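Local coordinates for putative exported protein (Bordetella pertussis, PDB 2DVZ), which binds glutamate and probably serves as a periplasmic solute receptor of the Bug (TctC-like) family, passing its ligand on for uptake, at residues S18-V23 and G49-V54; G30-I35 and L197-P202; T83-A88 and C152-L157; E135-N140 and T166-V171. One frame throughout, in Å; residues are numbered along the deposited sequence.

Interactions 2 and 3 flank the bound glutamate, with centres 15 Å apart, and they touch through T33 CG2 and T83 CG2, 3.6 Å apart. Interaction 2 holds the ligand side-chain carboxylate, interaction 3 its alpha-carboxylate. Both join parts on either side of the ligand cleft. Interaction 1 pairs two strands away from the pocket, with the V54 side chain about 11 Å from the glutamate. Its centre is 22 Å from that of interaction 2, but helix 32-48, which starts in interaction 2, connects its two strands, and V54 CG1 lies 4.0 Å from D34 OD1. Interaction 4 is remote, its centre 47 Å from that of interaction 1 and 23 Å from that of interaction 3.

Interaction 1. Residues S18-V23 and G49-V54; sequences SKAIRV and GQPMVV
Three backbone hydrogen bonds carry this contact. I21 N gives a nearly straight bond to P51 O (2.8 Å, N-H...O 170°), lying in the plane of that carbonyl. I21 O then accepts from V53 N at 2.7 Å, almost along its C=O axis. V23 N closes the series on V53 O at 2.8 Å, but stands above the carbonyl plane, 39° out of it. CA-H...O contacts fill the gaps, the shortest from M52 CA to I21 O (3.1 Å). Side chains meet along one face. I21 and selenomethionine M52 lie side by side, and I21 CD1 touches M52 CG. M52 then bends at its last torsion (chi3 99°), which turns its methyl CE to V23 CG2 at 3.9 Å. The pairing is the parallel strand pair of a beta-alpha-beta crossover: strand 21-25 leads through helix 32-48 to strand 52-56. G49, with positive phi, is the first residue to leave the helix, and the chain enters the strand through Q50 and P51. Ahead of the strands, the side chain of Q50 curls at chi2 so that its CG sits 3.5 Å from K19 O. The P51 ring carbon CG packs on A20 CB at 3.7 Å. M52 continues onto T41 and M44 of helix 32-48, and V54 onto R38 and T41. On the other edge of strand 21-25 lies strand 78-82, touched by I21 at L79 and V23 at I81. R22 leaves the opposite face to form a salt bridge with E55, while K19 makes a cation-pi contact with Y77.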
loop_
_atom_site.group_PDB
_atom_site.type_symbol
_atom_site.label_atom_id
_atom_site.label_comp_id
_atom_site.label_asym_id
_atom_site.label_seq_id
_atom_site.Cartn_x
_atom_site.Cartn_y
_atom_site.Cartn_z
ATOM N N SER A 18 12.335 -23.424 12.610
ATOM C CA SER A 18 13.259 -23.886 13.647
ATOM C C SER A 18 14.160 -22.733 14.070
ATOM O O SER A 18 14.898 -22.800 15.077
ATOM C CB SER A 18 14.061 -25.108 13.142
ATOM O OG SER A 18 14.823 -24.795 11.972
ATOM N N LYS A 19 14.042 -21.642 13.321
ATOM C CA LYS A 19 14.765 -20.412 13.594
ATOM C C LYS A 19 13.924 -19.158 13.163
ATOM O O LYS A 19 12.843 -19.293 12.585
ATOM C CB LYS A 19 16.105 -20.476 12.855
ATOM C CG LYS A 19 15.976 -20.425 11.365
ATOM C CD LYS A 19 17.270 -20.665 10.655
ATOM C CE LYS A 19 17.071 -20.426 9.195
ATOM N NZ LYS A 19 18.127 -20.977 8.299
ATOM N N ALA A 20 14.445 -17.964 13.455
ATOM C CA ALA A 20 13.881 -16.683 13.018
ATOM C C ALA A 20 13.594 -16.600 11.524
ATOM O O ALA A 20 14.367 -17.096 10.684
ATOM C CB ALA A 20 14.798 -15.508 13.420
ATOM N N ILE A 21 12.479 -15.932 11.218
ATOM C CA ILE A 21 12.067 -15.669 9.847
ATOM C C ILE A 21 12.256 -14.173 9.584
ATOM O O ILE A 21 11.810 -13.351 10.371
ATOM C CB ILE A 21 10.594 -16.060 9.629
ATOM C CG1 ILE A 21 10.370 -17.536 9.947
ATOM C CG2 ILE A 21 10.143 -15.720 8.229
ATOM C CD1 ILE A 21 9.064 -17.806 10.609
ATOM N N ARG A 22 12.964 -13.856 8.498
ATOM C CA ARG A 22 13.167 -12.504 8.063
ATOM C C ARG A 22 11.926 -12.133 7.241
ATOM O O ARG A 22 11.433 -12.927 6.420
ATOM C CB ARG A 22 14.447 -12.387 7.208
ATOM C CG ARG A 22 15.759 -12.719 7.964
ATOM C CD ARG A 22 16.985 -12.913 7.011
ATOM N NE ARG A 22 17.154 -11.775 6.105
ATOM C CZ ARG A 22 17.512 -11.865 4.821
ATOM N NH1 ARG A 22 17.754 -13.057 4.256
ATOM N NH2 ARG A 22 17.605 -10.751 4.085
ATOM N N VAL A 23 11.417 -10.931 7.490
ATOM C CA VAL A 23 10.320 -10.406 6.708
ATOM C C VAL A 23 10.757 -9.071 6.147
ATOM O O VAL A 23 11.004 -8.120 6.878
ATOM C CB VAL A 23 9.014 -10.260 7.524
ATOM C CG1 VAL A 23 7.834 -9.719 6.586
ATOM C CG2 VAL A 23 8.629 -11.623 8.162
ATOM N N GLY A 49 5.975 -19.664 17.182
ATOM C CA GLY A 49 6.999 -19.997 18.174
ATOM C C GLY A 49 8.418 -19.680 17.705
ATOM O O GLY A 49 9.391 -20.235 18.251
ATOM N N GLN A 50 8.519 -18.782 16.703
ATOM C CA GLN A 50 9.775 -18.208 16.238
ATOM C C GLN A 50 9.631 -16.715 15.990
ATOM O O GLN A 50 8.586 -16.260 15.553
ATOM C CB GLN A 50 10.290 -18.894 14.957
ATOM C CG GLN A 50 10.680 -20.351 15.106
ATOM C CD GLN A 50 11.786 -20.622 16.112
ATOM O OE1 GLN A 50 12.647 -19.773 16.378
ATOM N NE2 GLN A 50 11.774 -21.820 16.676
ATOM N N PRO A 51 10.688 -15.934 16.274
ATOM C CA PRO A 51 10.604 -14.527 15.836
ATOM C C PRO A 51 10.486 -14.345 14.314
ATOM O O PRO A 51 11.048 -15.119 13.536
ATOM C CB PRO A 51 11.923 -13.914 16.326
ATOM C CG PRO A 51 12.846 -15.127 16.516
ATOM C CD PRO A 51 11.948 -16.219 16.993
HETATM N N MSE A 52 9.711 -13.335 13.933
HETATM C CA MSE A 52 9.628 -12.843 12.585
HETATM C C MSE A 52 10.172 -11.439 12.609
HETATM O O MSE A 52 9.599 -10.556 13.223
HETATM C CB MSE A 52 8.186 -12.839 12.119
HETATM C CG MSE A 52 7.644 -14.237 11.905
HETATM SE SE MSE A 52 5.876 -14.139 11.161
HETATM C CE MSE A 52 6.218 -14.432 9.252
ATOM N N VAL A 53 11.303 -11.235 11.950
ATOM C CA VAL A 53 12.039 -10.008 12.129
ATOM C C VAL A 53 11.899 -9.149 10.882
ATOM O O VAL A 53 12.302 -9.535 9.799
ATOM C CB VAL A 53 13.520 -10.305 12.533
ATOM C CG1 VAL A 53 14.299 -9.028 12.775
ATOM C CG2 VAL A 53 13.529 -11.137 13.785
ATOM N N VAL A 54 11.285 -7.983 11.054
ATOM C CA VAL A 54 11.037 -7.051 9.954
ATOM C C VAL A 54 12.322 -6.323 9.567
ATOM O O VAL A 54 13.072 -5.822 10.423
ATOM C CB VAL A 54 9.900 -6.040 10.316
ATOM C CG1 VAL A 54 9.753 -4.935 9.281
ATOM C CG2 VAL A 54 8.553 -6.760 10.504
#

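Interaction 2. Residues G30-I35 and L197-P202; sequences GGSTDI and LPSSMP. With GLU (glutamic acid), chain G.
The N-terminus of helix 32-48 lines the glutamate pocket here and meets residues 197-202 of helix 197-205 across the cleft. G31 is the N-cap of the first helix, and its carbonyl accepts from I35 N. Two bonds hold one oxygen of the ligand side-chain carboxylate: GLU OE1 takes the T33 hydroxyl (OG1 at 2.6 Å) and the longer T33 N (3.2 Å). The threonine OG1 lies anti to its own carbonyl carbon and beside its N (chi1 -38°), so both donors face the same oxygen. N-H groups of the first turn lack carbonyl partners within the helix and would be expected to favour this negative charge. S32 makes the reach to the other segment. Its OG accepts from S199 N at 3.2 Å, with a bent N-H...O angle of 140°, and lies against the P198 ring, 3.5 Å from CD. A water adds a second link: it accepts from S32 N and donates to S199 OG, each at 3.0 Å. S199 OG is also hydrogen-bonded to D195 OD2, which fixes the serine. Farther along the helix, I35 CD1 rests on the chain of 197-202, 3.7 Å from S199 CA. D34 braces the turn instead, taking G30 N from above its carboxylate plane (OD2, 2.8 Å), while its OD1 forms a salt bridge with R38 and a bond with N56. Y243 of strand 241-248 touches both S32 and T33. A ligand gripped by a helix start, with both sides of the cleft drawn together around it, is typical of a periplasmic binding protein in its ligand-bound form.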
loop_
_atom_site.group_PDB
_atom_site.type_symbol
_atom_site.label_atom_id
_atom_site.label_comp_id
_atom_site.label_asym_id
_atom_site.label_seq_id
_atom_site.Cartn_x
_atom_site.Cartn_y
_atom_site.Cartn_z
ATOM N N GLY A 30 7.262 3.224 8.914
ATOM C CA GLY A 30 6.206 4.139 9.266
ATOM C C GLY A 30 5.265 4.411 8.124
ATOM O O GLY A 30 4.475 5.351 8.194
ATOM N N GLY A 31 5.357 3.628 7.049
ATOM C CA GLY A 31 4.307 3.635 6.025
ATOM C C GLY A 31 3.309 2.551 6.394
ATOM O O GLY A 31 3.465 1.898 7.429
ATOM N N SER A 32 2.290 2.343 5.563
ATOM C CA SER A 32 1.286 1.341 5.853
ATOM C C SER A 32 1.847 -0.096 5.767
ATOM O O SER A 32 1.446 -0.956 6.556
ATOM C CB SER A 32 0.071 1.503 4.905
ATOM O OG SER A 32 -0.467 2.820 4.989
ATOM N N THR A 33 2.721 -0.370 4.791
ATOM C CA THR A 33 3.371 -1.665 4.689
ATOM C C THR A 33 4.066 -2.029 5.985
ATOM O O THR A 33 3.787 -3.065 6.556
ATOM C CB THR A 33 4.426 -1.702 3.539
ATOM O OG1 THR A 33 3.937 -0.951 2.417
ATOM C CG2 THR A 33 4.725 -3.128 3.145
ATOM N N ASP A 34 4.951 -1.157 6.449
ATOM C CA ASP A 34 5.581 -1.285 7.767
ATOM C C ASP A 34 4.577 -1.422 8.940
ATOM O O ASP A 34 4.734 -2.289 9.810
ATOM C CB ASP A 34 6.477 -0.079 8.003
ATOM C CG ASP A 34 7.423 -0.261 9.194
ATOM O OD1 ASP A 34 8.195 -1.262 9.208
ATOM O OD2 ASP A 34 7.425 0.632 10.081
ATOM N N ILE A 35 3.543 -0.579 8.959
ATOM C CA ILE A 35 2.542 -0.675 10.012
ATOM C C ILE A 35 1.834 -2.025 10.111
ATOM O O ILE A 35 1.763 -2.616 11.207
ATOM C CB ILE A 35 1.465 0.459 9.942
ATOM C CG1 ILE A 35 2.128 1.804 10.275
ATOM C CG2 ILE A 35 0.301 0.147 10.963
ATOM C CD1 ILE A 35 1.380 3.016 9.780
ATOM N N LEU A 197 -4.262 4.542 3.645
ATOM C CA LEU A 197 -4.861 5.161 4.829
ATOM C C LEU A 197 -4.125 4.943 6.174
ATOM O O LEU A 197 -3.926 5.909 6.900
ATOM C CB LEU A 197 -6.390 4.881 4.868
ATOM C CG LEU A 197 -7.289 5.561 5.932
ATOM C CD1 LEU A 197 -7.010 7.112 6.134
ATOM C CD2 LEU A 197 -8.749 5.265 5.619
ATOM N N PRO A 198 -3.711 3.699 6.512
ATOM C CA PRO A 198 -3.071 3.491 7.827
ATOM C C PRO A 198 -1.960 4.461 8.293
ATOM O O PRO A 198 -1.914 4.756 9.491
ATOM C CB PRO A 198 -2.574 2.040 7.756
ATOM C CG PRO A 198 -3.542 1.411 6.815
ATOM C CD PRO A 198 -3.840 2.421 5.782
ATOM N N SER A 199 -1.064 4.906 7.403
ATOM C CA SER A 199 0.036 5.813 7.803
ATOM C C SER A 199 -0.417 7.264 7.994
ATOM O O SER A 199 0.183 8.016 8.778
ATOM C CB SER A 199 1.233 5.773 6.822
ATOM O OG SER A 199 0.800 5.598 5.490
ATOM N N SER A 200 -1.457 7.662 7.266
ATOM C CA SER A 200 -2.000 8.986 7.411
ATOM C C SER A 200 -3.029 9.019 8.531
ATOM O O SER A 200 -3.287 10.070 9.080
ATOM C CB SER A 200 -2.628 9.431 6.079
ATOM O OG SER A 200 -1.618 9.758 5.114
HETATM N N MSE A 201 -3.628 7.876 8.857
HETATM C CA MSE A 201 -4.694 7.811 9.876
HETATM C C MSE A 201 -4.442 8.532 11.203
HETATM O O MSE A 201 -5.322 9.287 11.615
HETATM C CB MSE A 201 -5.229 6.384 10.122
HETATM C CG MSE A 201 -6.447 6.353 11.077
HETATM SE SE MSE A 201 -8.065 7.267 10.271
HETATM C CE MSE A 201 -8.857 5.746 9.319
ATOM N N PRO A 202 -3.281 8.300 11.884
ATOM C CA PRO A 202 -2.990 9.046 13.140
ATOM C C PRO A 202 -2.987 10.565 13.004
ATOM O O PRO A 202 -3.454 11.259 13.922
ATOM C CB PRO A 202 -1.581 8.554 13.536
ATOM C CG PRO A 202 -1.484 7.178 12.903
ATOM C CD PRO A 202 -2.210 7.326 11.583
HETATM N N GLU G . 2.800 2.723 -1.627
HETATM C CA GLU G . 2.948 1.426 -0.940
HETATM C C GLU G . 1.868 0.438 -1.349
HETATM O O GLU G . 1.022 -0.026 -0.578
HETATM C CB GLU G . 3.056 1.619 0.569
HETATM C CG GLU G . 4.005 2.774 0.940
HETATM C CD GLU G . 4.698 2.598 2.259
HETATM O OE1 GLU G . 4.457 1.547 2.888
HETATM O OE2 GLU G . 5.516 3.499 2.666
HETATM O OXT GLU G . 1.868 0.027 -2.521
HETATM O O HOH W 1 1.548 3.840 3.114
#

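Interaction 3. Residues T83-A88 and C152-L157; sequences TVSTMA and CGVLHL. With GLU (glutamic acid), chain G.
The alpha-carboxylate of the bound glutamate is the flat group here. T83 CB stands over one face, 3.6 Å from GLU OXT, and V154 CG1 presses on the same oxygen from the opposite side at 3.1 Å, a tight approach. Between these faces S85 grips OXT twice, from close to the carboxylate plane: OG donates at 2.8 Å and the backbone N at 3.2 Å. With OG anti to the carbonyl carbon and beside the backbone N (chi1 -71°), both donors turn to one oxygen. The same hydroxyl accepts V154 N at 2.7 Å, nearly straight at 163°, so it links the ligand to the backbone of the other segment. V154 N belongs to the first turn of helix 154-166, just after the N-cap G153, and the helix start probably polarises S85 OG to donate more strongly. Glycine at 153 allows the close passage of S85 OG, 3.1 Å from G153 CA. Beside this, V84 CG1 and V154 CG2 cross obliquely in apolar contact. T83 is the N-cap of helix 84-93, and its OG1 shares a 2.7 Å hydrogen bond with T86 OG1 within the turn. One helix start thus binds the carboxylate directly and the other reaches it through S85 OG, in a binding cleft of the periplasmic receptor kind. C152 forms a disulfide with C93, tying this loop to helix 84-93. Around the contact, V84 touches V241 of strand 241-248 and Q298 of helix 288-307, L157 packs on W301 and V305 of that helix, and V154 and L157 both meet V89 of helix 84-93.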
loop_
_atom_site.group_PDB
_atom_site.type_symbol
_atom_site.label_atom_id
_atom_site.label_comp_id
_atom_site.label_asym_id
_atom_site.label_seq_id
_atom_site.Cartn_x
_atom_site.Cartn_y
_atom_site.Cartn_z
ATOM N N THR A 83 2.729 -5.749 -1.995
ATOM C CA THR A 83 2.061 -4.460 -2.017
ATOM C C THR A 83 1.665 -4.273 -3.452
ATOM O O THR A 83 2.223 -4.937 -4.335
ATOM C CB THR A 83 3.007 -3.308 -1.640
ATOM O OG1 THR A 83 4.019 -3.198 -2.640
ATOM C CG2 THR A 83 3.649 -3.513 -0.260
ATOM N N VAL A 84 0.710 -3.376 -3.707
ATOM C CA VAL A 84 0.305 -3.109 -5.077
ATOM C C VAL A 84 1.438 -2.432 -5.873
ATOM O O VAL A 84 1.524 -2.594 -7.088
ATOM C CB VAL A 84 -1.084 -2.355 -5.176
ATOM C CG1 VAL A 84 -1.436 -2.092 -6.629
ATOM C CG2 VAL A 84 -2.203 -3.184 -4.547
ATOM N N SER A 85 2.294 -1.669 -5.200
ATOM C CA SER A 85 3.447 -1.066 -5.848
ATOM C C SER A 85 4.339 -2.173 -6.420
ATOM O O SER A 85 4.718 -2.144 -7.585
ATOM C CB SER A 85 4.245 -0.193 -4.868
ATOM O OG SER A 85 3.521 0.993 -4.550
ATOM N N THR A 86 4.629 -3.165 -5.593
ATOM C CA THR A 86 5.620 -4.195 -5.962
ATOM C C THR A 86 5.049 -5.296 -6.865
ATOM O O THR A 86 5.768 -5.864 -7.678
ATOM C CB THR A 86 6.349 -4.770 -4.716
ATOM O OG1 THR A 86 5.385 -5.245 -3.766
ATOM C CG2 THR A 86 7.231 -3.691 -4.053
HETATM N N MSE A 87 3.752 -5.541 -6.757
HETATM C CA MSE A 87 3.110 -6.622 -7.492
HETATM C C MSE A 87 2.589 -6.207 -8.867
HETATM O O MSE A 87 2.474 -7.027 -9.770
HETATM C CB MSE A 87 1.980 -7.266 -6.652
HETATM C CG MSE A 87 2.440 -8.008 -5.382
HETATM SE SE MSE A 87 3.581 -9.567 -5.804
HETATM C CE MSE A 87 5.369 -8.717 -5.654
ATOM N N ALA A 88 2.303 -4.925 -9.027
ATOM C CA ALA A 88 1.517 -4.449 -10.168
ATOM C C ALA A 88 2.084 -3.202 -10.855
ATOM O O ALA A 88 2.257 -3.187 -12.074
ATOM C CB ALA A 88 0.060 -4.184 -9.712
ATOM N N CYS A 152 7.566 4.610 -8.975
ATOM C CA CYS A 152 6.921 3.516 -9.691
ATOM C C CYS A 152 5.891 2.787 -8.818
ATOM O O CYS A 152 5.489 1.648 -9.108
ATOM C CB CYS A 152 7.990 2.564 -10.267
ATOM S SG CYS A 152 8.859 3.290 -11.718
ATOM N N GLY A 153 5.457 3.474 -7.762
ATOM C CA GLY A 153 4.561 2.924 -6.785
ATOM C C GLY A 153 3.121 3.290 -7.046
ATOM O O GLY A 153 2.831 4.181 -7.862
ATOM N N VAL A 154 2.218 2.605 -6.322
ATOM C CA VAL A 154 0.788 2.840 -6.454
ATOM C C VAL A 154 0.304 4.254 -6.114
ATOM O O VAL A 154 -0.710 4.695 -6.633
ATOM C CB VAL A 154 -0.065 1.745 -5.702
ATOM C CG1 VAL A 154 0.058 1.878 -4.245
ATOM C CG2 VAL A 154 -1.519 1.834 -6.127
ATOM N N LEU A 155 1.007 4.970 -5.248
ATOM C CA LEU A 155 0.541 6.283 -4.843
ATOM C C LEU A 155 0.916 7.355 -5.869
ATOM O O LEU A 155 0.183 8.311 -6.017
ATOM C CB LEU A 155 1.003 6.608 -3.404
ATOM C CG LEU A 155 0.528 5.538 -2.390
ATOM C CD1 LEU A 155 1.227 5.695 -1.089
ATOM C CD2 LEU A 155 -1.004 5.576 -2.213
ATOM N N HIS A 156 2.037 7.174 -6.589
ATOM C CA HIS A 156 2.360 7.988 -7.764
ATOM C C HIS A 156 1.317 7.736 -8.859
ATOM O O HIS A 156 0.812 8.653 -9.472
ATOM C CB HIS A 156 3.807 7.720 -8.293
ATOM C CG HIS A 156 4.189 8.584 -9.481
ATOM N ND1 HIS A 156 5.137 8.209 -10.416
ATOM C CD2 HIS A 156 3.718 9.787 -9.898
ATOM C CE1 HIS A 156 5.241 9.146 -11.342
ATOM N NE2 HIS A 156 4.401 10.117 -11.054
ATOM N N LEU A 157 0.988 6.484 -9.115
ATOM C CA LEU A 157 -0.075 6.184 -10.073
ATOM C C LEU A 157 -1.440 6.748 -9.616
ATOM O O LEU A 157 -2.197 7.285 -10.419
ATOM C CB LEU A 157 -0.142 4.666 -10.347
ATOM C CG LEU A 157 -1.152 4.273 -11.436
ATOM C CD1 LEU A 157 -0.763 4.918 -12.817
ATOM C CD2 LEU A 157 -1.255 2.775 -11.532
HETATM N N GLU G . 2.800 2.723 -1.627
HETATM C CA GLU G . 2.948 1.426 -0.940
HETATM C C GLU G . 1.868 0.438 -1.349
HETATM O O GLU G . 1.022 -0.026 -0.578
HETATM C CB GLU G . 3.056 1.619 0.569
HETATM C CG GLU G . 4.005 2.774 0.940
HETATM C CD GLU G . 4.698 2.598 2.259
HETATM O OE1 GLU G . 4.457 1.547 2.888
HETATM O OE2 GLU G . 5.516 3.499 2.666
HETATM O OXT GLU G . 1.868 0.027 -2.521
#

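Interaction 4. Residues E135-N140 and T166-V171; sequences EELKKN and TGTDIV. With CD (cadmium ion), chain D; CD (cadmium ion), chain E.
Apolar contact comes first. L137 of helix 130-138 points toward the loop 166-171. Its CB meets T168 CG2, and its CD2 meets I170 CG2, both at 3.8 Å; the side chains cross obliquely. K138 runs extended past this patch, with its CG by T168 CG2. Water-mediated bonds supply the polar links between the segments. One water donates to L137 O and accepts from D169 N. A second donates to both N140 O and D169 O, each at 2.6 Å. A third takes K138 NZ (2.7 Å) and gives to T166 O. K138 CE lies beside this link, in van der Waals contact with T166 O (3.3 Å). Within the segments, N140 ND2 donates to E136 O at 2.8 Å, in the plane of the carbonyl, and so folds its amide back on the preceding turn. T168 OG1 donates to T166 OG1, which is in turn bonded to F162 O. Metal bonds lie on the side of the helix turned from the loop. E135 OE1 binds one cadmium at 2.5 Å, which also holds a water, and E136 OE1 binds another at 2.3 Å, which also holds three waters. Far from the glutamate site, the contact packs helix 130-138 against the turn, with G167 at positive phi, from helix 154-166 into strand 171-174. F162 of helix 154-166 touches L137, T168 and I170, and I170 also rests on Y146 of strand 145-148.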
loop_
_atom_site.group_PDB
_atom_site.type_symbol
_atom_site.label_atom_id
_atom_site.label_comp_id
_atom_site.label_asym_id
_atom_site.label_seq_id
_atom_site.Cartn_x
_atom_site.Cartn_y
_atom_site.Cartn_z
ATOM N N GLU A 135 -11.973 22.765 -7.049
ATOM C CA GLU A 135 -12.032 24.173 -7.407
ATOM C C GLU A 135 -10.698 24.869 -7.204
ATOM O O GLU A 135 -10.164 25.426 -8.167
ATOM C CB GLU A 135 -13.121 24.887 -6.635
ATOM C CG GLU A 135 -14.482 24.678 -7.250
ATOM C CD GLU A 135 -15.618 24.949 -6.299
ATOM O OE1 GLU A 135 -15.402 25.702 -5.341
ATOM O OE2 GLU A 135 -16.731 24.412 -6.506
ATOM N N GLU A 136 -10.174 24.823 -5.971
ATOM C CA GLU A 136 -8.852 25.382 -5.607
ATOM C C GLU A 136 -7.692 24.911 -6.534
ATOM O O GLU A 136 -6.867 25.728 -6.971
ATOM C CB GLU A 136 -8.546 25.066 -4.128
ATOM C CG GLU A 136 -7.135 25.418 -3.597
ATOM C CD GLU A 136 -6.779 26.915 -3.604
ATOM O OE1 GLU A 136 -7.691 27.781 -3.675
ATOM O OE2 GLU A 136 -5.559 27.243 -3.526
ATOM N N LEU A 137 -7.638 23.616 -6.831
ATOM C CA LEU A 137 -6.580 23.067 -7.711
ATOM C C LEU A 137 -6.721 23.539 -9.156
ATOM O O LEU A 137 -5.728 23.743 -9.833
ATOM C CB LEU A 137 -6.594 21.531 -7.695
ATOM C CG LEU A 137 -6.297 20.786 -6.390
ATOM C CD1 LEU A 137 -6.318 19.293 -6.676
ATOM C CD2 LEU A 137 -4.940 21.204 -5.768
ATOM N N LYS A 138 -7.964 23.727 -9.605
ATOM C CA LYS A 138 -8.253 24.159 -10.955
ATOM C C LYS A 138 -7.863 25.604 -11.171
ATOM O O LYS A 138 -7.443 25.970 -12.283
ATOM C CB LYS A 138 -9.720 23.918 -11.320
ATOM C CG LYS A 138 -9.955 22.471 -11.720
ATOM C CD LYS A 138 -11.439 22.118 -11.815
ATOM C CE LYS A 138 -11.621 20.605 -12.081
ATOM N NZ LYS A 138 -13.082 20.223 -12.054
ATOM N N LYS A 139 -7.982 26.402 -10.101
ATOM C CA LYS A 139 -7.591 27.820 -10.122
ATOM C C LYS A 139 -6.081 28.017 -10.060
ATOM O O LYS A 139 -5.610 29.117 -10.261
ATOM C CB LYS A 139 -8.267 28.586 -8.984
ATOM C CG LYS A 139 -9.748 28.901 -9.240
ATOM C CD LYS A 139 -10.463 29.300 -7.995
ATOM C CE LYS A 139 -11.948 29.447 -8.258
ATOM N NZ LYS A 139 -12.302 30.370 -9.397
ATOM N N ASN A 140 -5.325 26.949 -9.797
ATOM C CA ASN A 140 -3.908 27.056 -9.581
ATOM C C ASN A 140 -3.153 25.887 -10.235
ATOM O O ASN A 140 -2.408 25.200 -9.549
ATOM C CB ASN A 140 -3.621 27.084 -8.075
ATOM C CG ASN A 140 -4.253 28.282 -7.374
ATOM O OD1 ASN A 140 -3.718 29.387 -7.448
ATOM N ND2 ASN A 140 -5.388 28.066 -6.668
ATOM N N THR A 166 -9.756 14.242 -12.928
ATOM C CA THR A 166 -10.330 15.470 -12.400
ATOM C C THR A 166 -9.885 16.644 -13.249
ATOM O O THR A 166 -10.402 17.718 -13.093
ATOM C CB THR A 166 -9.981 15.730 -10.884
ATOM O OG1 THR A 166 -8.562 15.861 -10.727
ATOM C CG2 THR A 166 -10.454 14.609 -9.974
ATOM N N GLY A 167 -8.942 16.468 -14.164
ATOM C CA GLY A 167 -8.456 17.618 -14.922
ATOM C C GLY A 167 -7.711 18.611 -14.033
ATOM O O GLY A 167 -7.923 19.830 -14.109
ATOM N N THR A 168 -6.840 18.087 -13.174
ATOM C CA THR A 168 -6.011 18.928 -12.344
ATOM C C THR A 168 -4.547 18.716 -12.695
ATOM O O THR A 168 -4.212 17.764 -13.415
ATOM C CB THR A 168 -6.312 18.725 -10.837
ATOM O OG1 THR A 168 -6.214 17.339 -10.532
ATOM C CG2 THR A 168 -7.762 19.231 -10.469
ATOM N N ASP A 169 -3.692 19.629 -12.219
ATOM C CA ASP A 169 -2.258 19.655 -12.524
ATOM C C ASP A 169 -1.588 19.986 -11.222
ATOM O O ASP A 169 -1.728 21.078 -10.685
ATOM C CB ASP A 169 -1.952 20.706 -13.610
ATOM C CG ASP A 169 -0.449 20.957 -13.835
ATOM O OD1 ASP A 169 0.435 20.432 -13.104
ATOM O OD2 ASP A 169 -0.142 21.722 -14.778
ATOM N N ILE A 170 -0.882 18.991 -10.701
ATOM C CA ILE A 170 -0.287 19.043 -9.378
ATOM C C ILE A 170 0.993 18.291 -9.530
ATOM O O ILE A 170 1.080 17.376 -10.374
ATOM C CB ILE A 170 -1.241 18.494 -8.217
ATOM C CG1 ILE A 170 -1.974 17.206 -8.604
ATOM C CG2 ILE A 170 -2.386 19.448 -8.003
ATOM C CD1 ILE A 170 -3.196 16.826 -7.640
ATOM N N VAL A 171 1.999 18.707 -8.767
ATOM C CA VAL A 171 3.365 18.260 -8.994
ATOM C C VAL A 171 3.771 17.139 -8.057
ATOM O O VAL A 171 3.731 17.280 -6.836
ATOM C CB VAL A 171 4.409 19.435 -8.935
ATOM C CG1 VAL A 171 5.831 18.894 -9.160
ATOM C CG2 VAL A 171 4.077 20.493 -9.989
HETATM CD CD CD D . -16.522 26.366 -3.267
HETATM CD CD CD E . -7.797 30.068 -3.735
HETATM O O HOH W 2 -5.589 30.093 -3.278
HETATM O O HOH W 3 -5.097 22.198 -11.777
HETATM O O HOH W 4 -13.427 17.558 -12.269
HETATM O O HOH W 5 -2.005 22.731 -8.675
HETATM O O HOH W 6 -17.131 24.030 -2.250
HETATM O O HOH W 7 -10.494 30.166 -4.377
HETATM O O HOH W 8 -8.151 30.686 -1.342
#